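Local coordinates for endo-alpha-mannosidase (Bacteroides thetaiotaomicron, PDB 4ACY), which probably hydrolyses internal alpha-mannosidic bonds of N-glycan-type chains, as a family GH99 endo-alpha-mannosidase, at residues Tyr47-Asn52 and Met59-His64; Ala261-Met266 and Lys275-Ser280; Glu154-Asn157 and Gln162-Arg165. All coordinates share one frame; numbering follows the deposited sequence. Where two conformers were deposited one is given.

Contact 1 (Tyr47-Asn52 and Met59-His64). With FMT (formic acid), chain F.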
ATOM      1  N   TYR A  47       0.710   1.336   6.416  1.00 14.22           N
ATOM      2  CA  TYR A  47       1.543   0.408   7.178  1.00 14.60           C
ATOM      3  C   TYR A  47       1.405   0.650   8.676  1.00 15.08           C
ATOM      4  O   TYR A  47       1.602   1.772   9.167  1.00 15.12           O
ATOM      5  CB  TYR A  47       3.008   0.476   6.692  1.00 14.46           C
ATOM      6  CG  TYR A  47       3.064   0.019   5.255  1.00 14.04           C
ATOM      7  CD1 TYR A  47       2.771   0.895   4.213  1.00 14.15           C
ATOM      8  CD2 TYR A  47       3.304  -1.321   4.942  1.00 14.68           C
ATOM      9  CE1 TYR A  47       2.733   0.459   2.893  1.00 14.05           C
ATOM     10  CE2 TYR A  47       3.270  -1.761   3.635  1.00 14.47           C
ATOM     11  CZ  TYR A  47       2.984  -0.875   2.618  1.00 14.32           C
ATOM     12  OH  TYR A  47       2.954  -1.312   1.307  1.00 14.31           O
ATOM     13  N   ASN A  48       1.006  -0.405   9.375  1.00 15.18           N
ATOM     14  CA  ASN A  48       0.710  -0.322  10.806  1.00 15.39           C
ATOM     15  C   ASN A  48       1.735  -1.089  11.643  1.00 15.56           C
ATOM     16  O   ASN A  48       1.444  -1.611  12.739  1.00 15.88           O
ATOM     17  CB  ASN A  48      -0.717  -0.799  11.076  1.00 15.90           C
ATOM     18  CG  ASN A  48      -0.893  -2.294  10.830  1.00 16.24           C
ATOM     19  OD1 ASN A  48      -0.082  -2.930  10.148  1.00 16.69           O
ATOM     20  ND2 ASN A  48      -1.946  -2.863  11.405  1.00 16.34           N
ATOM     21  N   TRP A  49       2.957  -1.113  11.138  1.00 15.60           N
ATOM     22  CA  TRP A  49       3.986  -1.960  11.714  1.00 15.72           C
ATOM     23  C   TRP A  49       4.994  -1.220  12.582  1.00 15.82           C
ATOM     24  O   TRP A  49       5.944  -1.828  13.044  1.00 16.29           O
ATOM     25  CB  TRP A  49       4.682  -2.798  10.630  1.00 15.94           C
ATOM     26  CG  TRP A  49       5.311  -2.046   9.482  1.00 15.94           C
ATOM     27  CD1 TRP A  49       5.794  -0.758   9.474  1.00 15.88           C
ATOM     28  CD2 TRP A  49       5.554  -2.573   8.179  1.00 15.93           C
ATOM     29  NE1 TRP A  49       6.325  -0.459   8.226  1.00 15.57           N
ATOM     30  CE2 TRP A  49       6.195  -1.564   7.421  1.00 16.30           C
ATOM     31  CE3 TRP A  49       5.316  -3.825   7.583  1.00 16.72           C
ATOM     32  CZ2 TRP A  49       6.581  -1.757   6.086  1.00 16.00           C
ATOM     33  CZ3 TRP A  49       5.699  -4.020   6.259  1.00 16.40           C
ATOM     34  CH2 TRP A  49       6.324  -2.992   5.522  1.00 17.03           C
ATOM     35  N   TYR A  50       4.749   0.064  12.845  1.00 15.73           N
ATOM     36  CA  TYR A  50       5.726   0.893  13.554  1.00 15.76           C
ATOM     37  C   TYR A  50       5.469   0.822  15.043  1.00 16.69           C
ATOM     38  O   TYR A  50       4.331   0.746  15.471  1.00 16.86           O
ATOM     39  CB  TYR A  50       5.675   2.337  13.066  1.00 15.32           C
ATOM     40  CG  TYR A  50       6.003   2.447  11.594  1.00 14.92           C
ATOM     41  CD1 TYR A  50       7.314   2.297  11.141  1.00 15.19           C
ATOM     42  CD2 TYR A  50       4.998   2.663  10.655  1.00 15.07           C
ATOM     43  CE1 TYR A  50       7.621   2.372   9.790  1.00 14.81           C
ATOM     44  CE2 TYR A  50       5.296   2.759   9.302  1.00 14.78           C
ATOM     45  CZ  TYR A  50       6.600   2.586   8.878  1.00 15.24           C
ATOM     46  OH  TYR A  50       6.866   2.653   7.536  1.00 14.98           O
ATOM     47  N   GLY A  51       6.535   0.838  15.837  1.00 17.25           N
ATOM     48  CA  GLY A  51       6.379   0.738  17.279  1.00 17.74           C
ATOM     49  C   GLY A  51       7.513   1.464  17.949  1.00 18.43           C
ATOM     50  O   GLY A  51       8.549   1.669  17.334  1.00 18.41           O
ATOM     51  N   ASN A  52       7.309   1.881  19.197  1.00 18.85           N
ATOM     52  CA  ASN A  52       8.363   2.587  19.918  1.00 19.77           C
ATOM     53  C   ASN A  52       8.374   2.188  21.396  1.00 20.39           C
ATOM     54  O   ASN A  52       7.435   1.539  21.867  1.00 20.60           O
ATOM     55  CB  ASN A  52       8.260   4.117  19.702  1.00 19.65           C
ATOM     56  CG  ASN A  52       6.966   4.721  20.237  1.00 19.67           C
ATOM     57  OD1 ASN A  52       6.379   4.230  21.194  1.00 20.09           O
ATOM     58  ND2 ASN A  52       6.529   5.808  19.619  1.00 20.07           N
HETATM   59  N   MSE A  59      11.507  -0.463  20.009  1.00 24.80           N
HETATM   60  CA  MSE A  59      11.403   0.049  18.633  1.00 23.56           C
HETATM   61  C   MSE A  59      10.940  -1.094  17.749  1.00 22.97           C
HETATM   62  O   MSE A  59      11.414  -2.222  17.883  1.00 22.40           O
HETATM   63  CB  MSE A  59      12.742   0.552  18.077  1.00 23.89           C
HETATM   64  CG  MSE A  59      13.161   1.925  18.512  1.00 24.01           C
HETATM   65 SE   MSE A  59      11.895   3.332  18.050  1.00 22.96          SE
HETATM   66  CE  MSE A  59      12.763   4.806  19.034  1.00 24.18           C
ATOM     67  N   LYS A  60      10.001  -0.797  16.863  1.00 22.34           N
ATOM     68  CA  LYS A  60       9.579  -1.751  15.852  1.00 21.89           C
ATOM     69  C   LYS A  60       9.621  -1.049  14.513  1.00 20.03           C
ATOM     70  O   LYS A  60       9.047   0.022  14.336  1.00 19.58           O
ATOM     71  CB  LYS A  60       8.172  -2.278  16.139  1.00 23.49           C
ATOM     72  CG  LYS A  60       8.033  -3.021  17.444  1.00 25.65           C
ATOM     73  CD  LYS A  60       6.607  -3.544  17.602  1.00 27.46           C
ATOM     74  CE  LYS A  60       6.422  -4.278  18.931  1.00 29.24           C
ATOM     75  NZ  LYS A  60       4.972  -4.318  19.331  1.00 31.94           N
ATOM     76  N   HIS A  61      10.320  -1.661  13.568  1.00 19.32           N
ATOM     77  CA  HIS A  61      10.485  -1.128  12.206  1.00 18.43           C
ATOM     78  C   HIS A  61      11.385   0.103  12.022  1.00 18.26           C
ATOM     79  O   HIS A  61      12.125   0.185  11.029  1.00 17.76           O
ATOM     80  CB  HIS A  61       9.142  -0.989  11.479  1.00 18.23           C
ATOM     81  CG  HIS A  61       8.732  -2.245  10.777  1.00 18.36           C
ATOM     82  ND1 HIS A  61       8.980  -2.460   9.439  1.00 18.03           N
ATOM     83  CD2 HIS A  61       8.143  -3.375  11.240  1.00 18.48           C
ATOM     84  CE1 HIS A  61       8.543  -3.664   9.101  1.00 18.45           C
ATOM     85  NE2 HIS A  61       8.032  -4.240  10.175  1.00 18.70           N
ATOM     86  N   TRP A  62      11.336   1.057  12.951  1.00 17.28           N
ATOM     87  CA  TRP A  62      12.314   2.145  12.924  1.00 18.12           C
ATOM     88  C   TRP A  62      13.702   1.561  13.138  1.00 18.77           C
ATOM     89  O   TRP A  62      14.691   2.104  12.649  1.00 19.23           O
ATOM     90  CB  TRP A  62      12.001   3.218  13.977  1.00 16.35           C
ATOM     91  CG  TRP A  62      10.609   3.746  13.869  1.00 16.08           C
ATOM     92  CD1 TRP A  62       9.619   3.652  14.814  1.00 15.89           C
ATOM     93  CD2 TRP A  62      10.035   4.461  12.760  1.00 15.26           C
ATOM     94  NE1 TRP A  62       8.476   4.257  14.360  1.00 15.53           N
ATOM     95  CE2 TRP A  62       8.696   4.748  13.102  1.00 15.05           C
ATOM     96  CE3 TRP A  62      10.510   4.852  11.499  1.00 15.50           C
ATOM     97  CZ2 TRP A  62       7.834   5.442  12.250  1.00 15.24           C
ATOM     98  CZ3 TRP A  62       9.659   5.544  10.645  1.00 15.26           C
ATOM     99  CH2 TRP A  62       8.322   5.818  11.019  1.00 15.10           C
HETATM  100  N   MSE A  63      13.729   0.475  13.911  1.00 20.52           N
HETATM  101  CA  MSE A  63      14.858  -0.431  13.969  0.50 21.55           C
HETATM  102  C   MSE A  63      14.602  -1.477  12.877  1.00 21.00           C
HETATM  103  O   MSE A  63      13.510  -2.019  12.793  1.00 19.94           O
HETATM  104  CB  MSE A  63      14.913  -1.078  15.352  0.50 24.19           C
HETATM  105  CG  MSE A  63      15.827  -2.274  15.459  0.50 26.79           C
HETATM  106 SE   MSE A  63      15.929  -2.934  17.281  0.50 32.91          SE
HETATM  107  CE  MSE A  63      14.058  -3.212  17.656  0.50 29.27           C
ATOM    108  N   HIS A  64      15.596  -1.739  12.030  1.00 20.44           N
ATOM    109  CA  HIS A  64      15.372  -2.624  10.879  1.00 20.36           C
ATOM    110  C   HIS A  64      16.697  -3.210  10.415  1.00 19.71           C
ATOM    111  O   HIS A  64      17.725  -2.529  10.485  1.00 19.42           O
ATOM    112  CB  HIS A  64      14.737  -1.800   9.756  1.00 19.98           C
ATOM    113  CG  HIS A  64      14.124  -2.603   8.649  1.00 19.99           C
ATOM    114  ND1 HIS A  64      14.866  -3.164   7.629  1.00 20.02           N
ATOM    115  CD2 HIS A  64      12.828  -2.875   8.363  1.00 20.23           C
ATOM    116  CE1 HIS A  64      14.057  -3.776   6.781  1.00 20.23           C
ATOM    117  NE2 HIS A  64      12.813  -3.611   7.200  1.00 20.46           N
TER
HETATM  118  C   FMT F1381       4.006  -4.456   0.608  1.00 22.17           C
HETATM  119  O1  FMT F1381       5.191  -4.173   0.821  1.00 23.23           O
HETATM  120  O2  FMT F1381       3.057  -3.805   1.052  1.00 20.44           O
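Trp49 lays its indole flat over the imidazole of His61. The five-membered ring of Trp49 stacks face to face on it, planes at 6° and centroids 3.5 Å apart. Trp49 CG lies between its backbone N and carbonyl carbon (chi1 56°), placing the indole over His61. The opposite indole face meets CD2 of Tyr47. His61 ND1 bonds His331 NE2, which restrains the ring; its own NE2 meets a glycerol, probably from the crystallisation liquor. With an alanine for the indole, the stacked face of His61 would probably lose its cover and a gap open beside Tyr47. A second, offset stack puts Tyr50 CD1 over the face of Trp62, with six-membered rings 4.2 Å apart by centroid and planes at 21°. Asn328 O and Trp330 N grip the Tyr50 hydroxyl. Tyr47 OH bonds Tyr248 OH and, at 2.5 Å, O2 of formic acid, probably also from the liquor. Gly51 and Lys60 form a single antiparallel hydrogen-bonded pair, Gly51 N to Lys60 O at 3.0 Å and Lys60 N to Gly51 O at 2.9 Å. It joins the chain on either side of helix 53-56. Segment 47-52 leaves the C-terminal end of strand 42-46, first of eight TIM-barrel strands, and 59-64 leads into strand 64-66.

Contact 2 (Ala261-Met266 and Lys275-Ser280)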
ATOM      1  N   ALA A 261       3.798   3.848 -19.102  1.00 21.05           N
ATOM      2  CA  ALA A 261       3.542   3.764 -20.544  1.00 21.38           C
ATOM      3  C   ALA A 261       2.642   2.592 -20.909  1.00 21.61           C
ATOM      4  O   ALA A 261       1.988   2.620 -21.955  1.00 21.86           O
ATOM      5  CB  ALA A 261       4.857   3.669 -21.315  1.00 22.16           C
ATOM      6  N   ASN A 262       2.605   1.566 -20.055  1.00 20.71           N
ATOM      7  CA  ASN A 262       1.804   0.372 -20.320  1.00 20.47           C
ATOM      8  C   ASN A 262       0.396   0.428 -19.731  1.00 20.06           C
ATOM      9  O   ASN A 262      -0.402  -0.475 -19.962  1.00 19.91           O
ATOM     10  CB  ASN A 262       2.513  -0.887 -19.818  1.00 20.75           C
ATOM     11  CG  ASN A 262       3.839  -1.114 -20.519  1.00 20.90           C
ATOM     12  OD1 ASN A 262       3.942  -0.906 -21.726  1.00 21.12           O
ATOM     13  ND2 ASN A 262       4.867  -1.516 -19.764  1.00 21.17           N
ATOM     14  N   TRP A 263       0.104   1.482 -18.979  1.00 19.38           N
ATOM     15  CA  TRP A 263      -1.161   1.566 -18.249  1.00 19.48           C
ATOM     16  C   TRP A 263      -2.424   1.664 -19.117  1.00 19.83           C
ATOM     17  O   TRP A 263      -3.421   1.007 -18.823  1.00 20.24           O
ATOM     18  CB  TRP A 263      -1.106   2.660 -17.185  1.00 18.47           C
ATOM     19  CG  TRP A 263      -0.197   2.291 -16.028  1.00 17.91           C
ATOM     20  CD1 TRP A 263       0.382   1.081 -15.793  1.00 17.82           C
ATOM     21  CD2 TRP A 263       0.179   3.136 -14.935  1.00 17.71           C
ATOM     22  NE1 TRP A 263       1.119   1.122 -14.630  1.00 18.01           N
ATOM     23  CE2 TRP A 263       1.004   2.370 -14.076  1.00 17.92           C
ATOM     24  CE3 TRP A 263      -0.100   4.463 -14.595  1.00 17.88           C
ATOM     25  CZ2 TRP A 263       1.564   2.896 -12.889  1.00 18.01           C
ATOM     26  CZ3 TRP A 263       0.466   4.994 -13.417  1.00 17.95           C
ATOM     27  CH2 TRP A 263       1.272   4.199 -12.578  1.00 18.36           C
ATOM     28  N   LYS A 264      -2.394   2.464 -20.179  1.00 21.44           N
ATOM     29  CA  LYS A 264      -3.536   2.497 -21.113  1.00 22.50           C
ATOM     30  C   LYS A 264      -3.874   1.108 -21.680  1.00 22.44           C
ATOM     31  O   LYS A 264      -5.039   0.689 -21.685  1.00 22.48           O
ATOM     32  CB  LYS A 264      -3.305   3.513 -22.237  1.00 23.35           C
ATOM     33  CG  LYS A 264      -3.464   4.943 -21.779  1.00 24.46           C
ATOM     34  CD  LYS A 264      -3.397   5.914 -22.960  1.00 26.11           C
ATOM     35  CE  LYS A 264      -3.612   7.343 -22.489  1.00 27.39           C
ATOM     36  NZ  LYS A 264      -3.663   8.307 -23.625  1.00 28.99           N
ATOM     37  N   SER A 265      -2.851   0.392 -22.130  1.00 22.32           N
ATOM     38  CA  SER A 265      -3.019  -0.965 -22.664  1.00 22.36           C
ATOM     39  C   SER A 265      -3.541  -1.957 -21.604  1.00 22.12           C
ATOM     40  O   SER A 265      -4.374  -2.812 -21.889  1.00 22.98           O
ATOM     41  CB  SER A 265      -1.707  -1.429 -23.306  1.00 22.48           C
ATOM     42  OG  SER A 265      -1.758  -2.793 -23.688  1.00 23.58           O
HETATM   43  N   MSE A 266      -3.061  -1.835 -20.372  1.00 21.47           N
HETATM   44  CA  MSE A 266      -3.513  -2.725 -19.309  1.00 21.66           C
HETATM   45  C   MSE A 266      -4.976  -2.468 -18.957  1.00 21.11           C
HETATM   46  O   MSE A 266      -5.744  -3.414 -18.721  1.00 21.61           O
HETATM   47  CB  MSE A 266      -2.593  -2.619 -18.092  1.00 22.05           C
HETATM   48  CG  MSE A 266      -1.241  -3.265 -18.353  1.00 22.25           C
HETATM   49 SE   MSE A 266       0.155  -2.690 -17.124  1.00 24.07          SE
HETATM   50  CE  MSE A 266      -0.546  -3.522 -15.523  1.00 23.00           C
ATOM     51  N   LYS A 275     -12.209  -7.205 -15.762  1.00 24.19           N
ATOM     52  CA  LYS A 275     -11.366  -7.138 -14.558  1.00 23.28           C
ATOM     53  C   LYS A 275     -11.140  -5.682 -14.158  1.00 22.46           C
ATOM     54  O   LYS A 275     -11.263  -4.781 -14.988  1.00 22.70           O
ATOM     55  CB  LYS A 275     -10.008  -7.828 -14.795  1.00 22.71           C
ATOM     56  CG  LYS A 275     -10.075  -9.319 -15.155  1.00 22.98           C
ATOM     57  CD  LYS A 275     -10.765 -10.161 -14.069  1.00 23.48           C
ATOM     58  CE  LYS A 275     -10.796 -11.632 -14.446  1.00 23.31           C
ATOM     59  NZ  LYS A 275     -11.661 -12.465 -13.549  1.00 23.53           N
ATOM     60  N   LEU A 276     -10.798  -5.455 -12.887  1.00 22.08           N
ATOM     61  CA  LEU A 276     -10.493  -4.121 -12.401  1.00 21.13           C
ATOM     62  C   LEU A 276      -9.000  -3.890 -12.407  1.00 20.50           C
ATOM     63  O   LEU A 276      -8.261  -4.614 -11.739  1.00 21.18           O
ATOM     64  CB  LEU A 276     -11.003  -3.930 -10.976  1.00 22.33           C
ATOM     65  CG  LEU A 276     -12.512  -3.847 -10.748  1.00 22.91           C
ATOM     66  CD1 LEU A 276     -12.733  -3.699  -9.256  1.00 23.43           C
ATOM     67  CD2 LEU A 276     -13.107  -2.653 -11.491  1.00 22.74           C
ATOM     68  N   PHE A 277      -8.568  -2.893 -13.167  1.00 18.82           N
ATOM     69  CA  PHE A 277      -7.174  -2.444 -13.149  1.00 18.17           C
ATOM     70  C   PHE A 277      -7.018  -1.340 -12.112  1.00 17.66           C
ATOM     71  O   PHE A 277      -7.705  -0.305 -12.176  1.00 17.82           O
ATOM     72  CB  PHE A 277      -6.789  -1.938 -14.542  1.00 18.07           C
ATOM     73  CG  PHE A 277      -5.466  -1.211 -14.616  1.00 17.98           C
ATOM     74  CD1 PHE A 277      -4.328  -1.666 -13.927  1.00 17.81           C
ATOM     75  CD2 PHE A 277      -5.352  -0.077 -15.417  1.00 17.96           C
ATOM     76  CE1 PHE A 277      -3.118  -0.984 -14.047  1.00 17.89           C
ATOM     77  CE2 PHE A 277      -4.158   0.599 -15.546  1.00 17.93           C
ATOM     78  CZ  PHE A 277      -3.031   0.143 -14.863  1.00 17.84           C
ATOM     79  N   ILE A 278      -6.104  -1.551 -11.164  1.00 16.97           N
ATOM     80  CA  ILE A 278      -5.844  -0.529 -10.147  1.00 16.52           C
ATOM     81  C   ILE A 278      -4.358  -0.161 -10.182  1.00 16.46           C
ATOM     82  O   ILE A 278      -3.552  -0.804  -9.518  1.00 17.04           O
ATOM     83  CB  ILE A 278      -6.274  -1.004  -8.714  1.00 16.10           C
ATOM     84  CG1 ILE A 278      -7.709  -1.576  -8.749  1.00 16.16           C
ATOM     85  CG2 ILE A 278      -6.106   0.151  -7.704  1.00 16.45           C
ATOM     86  CD1 ILE A 278      -8.244  -1.929  -7.374  1.00 16.14           C
ATOM     87  N   PRO A 279      -3.982   0.859 -10.981  1.00 16.14           N
ATOM     88  CA  PRO A 279      -2.572   1.250 -11.018  1.00 15.67           C
ATOM     89  C   PRO A 279      -2.146   1.759  -9.647  1.00 15.64           C
ATOM     90  O   PRO A 279      -2.988   2.249  -8.876  1.00 15.57           O
ATOM     91  CB  PRO A 279      -2.540   2.399 -12.027  1.00 16.00           C
ATOM     92  CG  PRO A 279      -3.969   2.927 -12.059  1.00 15.78           C
ATOM     93  CD  PRO A 279      -4.827   1.712 -11.835  1.00 15.92           C
ATOM     94  N   SER A 280      -0.857   1.620  -9.348  1.00 15.18           N
ATOM     95  CA  SER A 280      -0.293   2.187  -8.135  1.00 15.36           C
ATOM     96  C   SER A 280       0.657   3.326  -8.463  1.00 15.20           C
ATOM     97  O   SER A 280       1.570   3.173  -9.281  1.00 14.78           O
ATOM     98  CB  SER A 280       0.423   1.117  -7.302  1.00 15.31           C
ATOM     99  OG  SER A 280      -0.444   0.029  -7.008  1.00 15.41           O
TER
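This contact belongs to a beta-alpha-beta unit of the TIM barrel, where helix 263-272 packs against strand 276-281. Phe277 is the central side chain. Its CG stands anti to the backbone N, with chi1 169°, and the ring is directed toward helix 263-272. Its edge meets the face of Trp263 in a T-shaped pair, the five-membered ring of Trp263 and the Phe277 ring having centroids 5.4 Å apart and planes at 65°. The touching atoms are Phe277 CZ and Trp263 CD1, at 3.7 Å. Phe277 CE2 also comes to 3.4 Å from the backbone oxygen Trp263 O.

Both faces of the phenyl ring are covered. CB of Met266 lies over one face as a CH-pi contact, 4.3 Å from the centroid of the Phe277 ring. Pro279 CD of the same strand segment covers the other. Met266, a selenomethionine in this derivative, bends at its end, and its CE reaches Phe277 CE1 at 3.9 Å. Its selenium stands obliquely to the ring, a Met-aromatic contact.

Pro279 also serves the tryptophan. Its CB sits almost squarely above the six-membered ring of Trp263, 3.9 Å from that centroid and 5° off the normal. Farther along the indole, Trp263 CH2 lies 3.5 Å from Ser280 O. The indole NE1 is hydrogen-bonded to Ala257 O, so the buried N-H has a partner among largely apolar surroundings.

All five touching residues are buried. Met310, Ala313 and Ala314 of helix 305-316 also pack on Trp263, and Phe245 of strand 244-246 meets Phe277 and Met266.

Contact 3 (Glu154-Asn157 and Gln162-Arg165)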
ATOM      1  N   GLU A 154      -0.404  -9.729   2.916  1.00 14.35           N
ATOM      2  CA  GLU A 154       1.035  -9.780   2.673  1.00 14.72           C
ATOM      3  C   GLU A 154       1.512 -11.229   2.610  1.00 15.07           C
ATOM      4  O   GLU A 154       0.732 -12.129   2.921  1.00 15.25           O
ATOM      5  CB  GLU A 154       1.779  -9.009   3.757  1.00 14.97           C
ATOM      6  CG  GLU A 154       1.383  -7.522   3.809  1.00 15.16           C
ATOM      7  CD  GLU A 154       2.075  -6.676   2.766  1.00 15.69           C
ATOM      8  OE1 GLU A 154       2.876  -7.216   1.961  1.00 15.84           O
ATOM      9  OE2 GLU A 154       1.817  -5.439   2.757  1.00 16.14           O
ATOM     10  N   PRO A 155       2.776 -11.456   2.181  1.00 15.50           N
ATOM     11  CA  PRO A 155       3.295 -12.840   2.094  1.00 16.15           C
ATOM     12  C   PRO A 155       3.748 -13.374   3.446  1.00 17.37           C
ATOM     13  O   PRO A 155       4.947 -13.488   3.714  1.00 17.94           O
ATOM     14  CB  PRO A 155       4.476 -12.720   1.106  1.00 15.82           C
ATOM     15  CG  PRO A 155       4.368 -11.340   0.494  1.00 15.36           C
ATOM     16  CD  PRO A 155       3.706 -10.506   1.549  1.00 15.43           C
ATOM     17  N   PHE A 156       2.777 -13.686   4.297  1.00 18.51           N
ATOM     18  CA  PHE A 156       3.058 -14.183   5.619  1.00 19.91           C
ATOM     19  C   PHE A 156       3.477 -15.647   5.555  1.00 21.19           C
ATOM     20  O   PHE A 156       3.218 -16.338   4.554  1.00 19.95           O
ATOM     21  CB  PHE A 156       1.857 -13.970   6.545  1.00 20.52           C
ATOM     22  CG  PHE A 156       0.568 -14.573   6.040  1.00 20.11           C
ATOM     23  CD1 PHE A 156       0.294 -15.926   6.236  1.00 20.45           C
ATOM     24  CD2 PHE A 156      -0.386 -13.777   5.401  1.00 20.62           C
ATOM     25  CE1 PHE A 156      -0.909 -16.491   5.790  1.00 21.05           C
ATOM     26  CE2 PHE A 156      -1.596 -14.330   4.940  1.00 20.71           C
ATOM     27  CZ  PHE A 156      -1.852 -15.690   5.133  1.00 20.71           C
ATOM     28  N   ASN A 157       4.174 -16.086   6.597  1.00 23.09           N
ATOM     29  CA  ASN A 157       4.645 -17.462   6.679  0.50 23.87           C
ATOM     30  C   ASN A 157       3.470 -18.431   6.516  1.00 24.04           C
ATOM     31  O   ASN A 157       2.434 -18.294   7.180  1.00 25.21           O
ATOM     32  CB  ASN A 157       5.408 -17.708   7.992  0.50 24.75           C
ATOM     33  CG  ASN A 157       6.903 -17.399   7.883  0.50 25.08           C
ATOM     34  OD1 ASN A 157       7.564 -17.124   8.885  0.50 26.08           O
ATOM     35  ND2 ASN A 157       7.439 -17.447   6.665  0.50 24.90           N
ATOM     36  N   GLN A 162      -5.621 -21.878   1.287  1.00 21.70           N
ATOM     37  CA  GLN A 162      -6.323 -22.200   2.533  1.00 22.53           C
ATOM     38  C   GLN A 162      -6.102 -21.173   3.642  1.00 21.84           C
ATOM     39  O   GLN A 162      -7.046 -20.775   4.309  1.00 21.57           O
ATOM     40  CB  GLN A 162      -5.978 -23.616   3.035  1.00 23.83           C
ATOM     41  CG  GLN A 162      -6.681 -24.023   4.347  1.00 25.70           C
ATOM     42  CD  GLN A 162      -8.215 -23.938   4.273  1.00 27.28           C
ATOM     43  OE1 GLN A 162      -8.835 -24.317   3.269  1.00 29.56           O
ATOM     44  NE2 GLN A 162      -8.825 -23.438   5.338  1.00 28.17           N
ATOM     45  N   THR A 163      -4.865 -20.730   3.841  1.00 21.34           N
ATOM     46  CA  THR A 163      -4.616 -19.801   4.942  1.00 20.31           C
ATOM     47  C   THR A 163      -5.084 -18.388   4.559  1.00 19.36           C
ATOM     48  O   THR A 163      -5.493 -17.608   5.417  1.00 19.35           O
ATOM     49  CB  THR A 163      -3.151 -19.815   5.432  1.00 20.61           C
ATOM     50  OG1 THR A 163      -2.284 -19.443   4.363  1.00 21.04           O
ATOM     51  CG2 THR A 163      -2.760 -21.224   5.949  1.00 21.21           C
ATOM     52  N   VAL A 164      -5.062 -18.079   3.268  1.00 19.28           N
ATOM     53  CA  VAL A 164      -5.668 -16.814   2.806  1.00 18.78           C
ATOM     54  C   VAL A 164      -7.180 -16.851   3.096  1.00 18.95           C
ATOM     55  O   VAL A 164      -7.730 -15.889   3.625  1.00 18.62           O
ATOM     56  CB  VAL A 164      -5.346 -16.507   1.325  1.00 18.51           C
ATOM     57  CG1 VAL A 164      -6.187 -15.327   0.793  1.00 18.29           C
ATOM     58  CG2 VAL A 164      -3.845 -16.216   1.160  1.00 18.49           C
ATOM     59  N   ARG A 165      -7.838 -17.976   2.798  1.00 19.44           N
ATOM     60  CA  ARG A 165      -9.258 -18.122   3.137  1.00 20.03           C
ATOM     61  C   ARG A 165      -9.501 -17.845   4.611  1.00 19.80           C
ATOM     62  O   ARG A 165     -10.402 -17.095   4.963  1.00 19.20           O
ATOM     63  CB  ARG A 165      -9.809 -19.508   2.764  1.00 20.39           C
ATOM     64  CG  ARG A 165     -11.345 -19.519   2.700  1.00 21.69           C
ATOM     65  CD  ARG A 165     -11.898 -20.914   2.431  1.00 23.14           C
ATOM     66  NE  ARG A 165     -13.257 -20.888   1.855  1.00 23.84           N
ATOM     67  CZ  ARG A 165     -14.381 -20.638   2.526  1.00 23.92           C
ATOM     68  NH1 ARG A 165     -14.365 -20.372   3.826  1.00 24.69           N
ATOM     69  NH2 ARG A 165     -15.543 -20.643   1.882  1.00 24.15           N
TER
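Thr163 OG1 is held by two backbone groups, Ser160 N and Gly158 O, and lies beside the rim of the Phe156 ring. The hydroxyl accepts a hydrogen bond from Ser160 N and can donate one to Gly158 O. The threonine thus ties the start of helix 161-175 to the loop just before it. Phe156 comes from that same loop. It approaches edge first, with CE1 3.6 Å from Thr163 OG1 and CZ 3.9 Å from the same oxygen. The oxygen lies close to the plane of the ring, so the face of Phe156 is not used here. Thr163 CB is 4.0 Å from Phe156 CE1. With chi1 at 56°, CG of Phe156 stands between its backbone N and carbonyl carbon, and the ring is carried across to the helix. Val164 touches more loosely, its CG2 4.5 Å from Phe156 CZ. Val164 also packs on Trp203 and Leu206 of helix 200-207. Before Phe156 the chain bends in an inverse gamma turn centred on Pro155, closed by a weak bond from Phe156 N to Glu154 O.

The contact is small, burying 99 Å². The hydroxyl already has its partners, so Phe156 adds van der Waals contact, perhaps with a weak C-H...O component. The directional hold on the loop therefore comes from Thr163 and not from the phenyl ring.

How the contacts relate
Contact 2 is the core contact. All its touching residues are buried, and it joins a helix to a barrel strand. Contacts 1 and 3 are partly buried. Their first segments lie in loops after strands 42-46 and 148-153; contact 3 joins its loop to helix 161-175, contact 1 to the chain after helix 53-56. Contact 2 lies across the chain's centre from contact 1, about 32 Å away between centres. Contacts 1 and 3 meet, with Tyr47 CE2 packed 4.1 Å from Glu154 OE2. The core contact relies on apolar side chains and CH-pi contacts. Contact 1 adds a backbone bridge and ring stacks with polar groups at their edges. Contact 3, the smallest, relies on ring-edge packing beside a bonded hydroxyl.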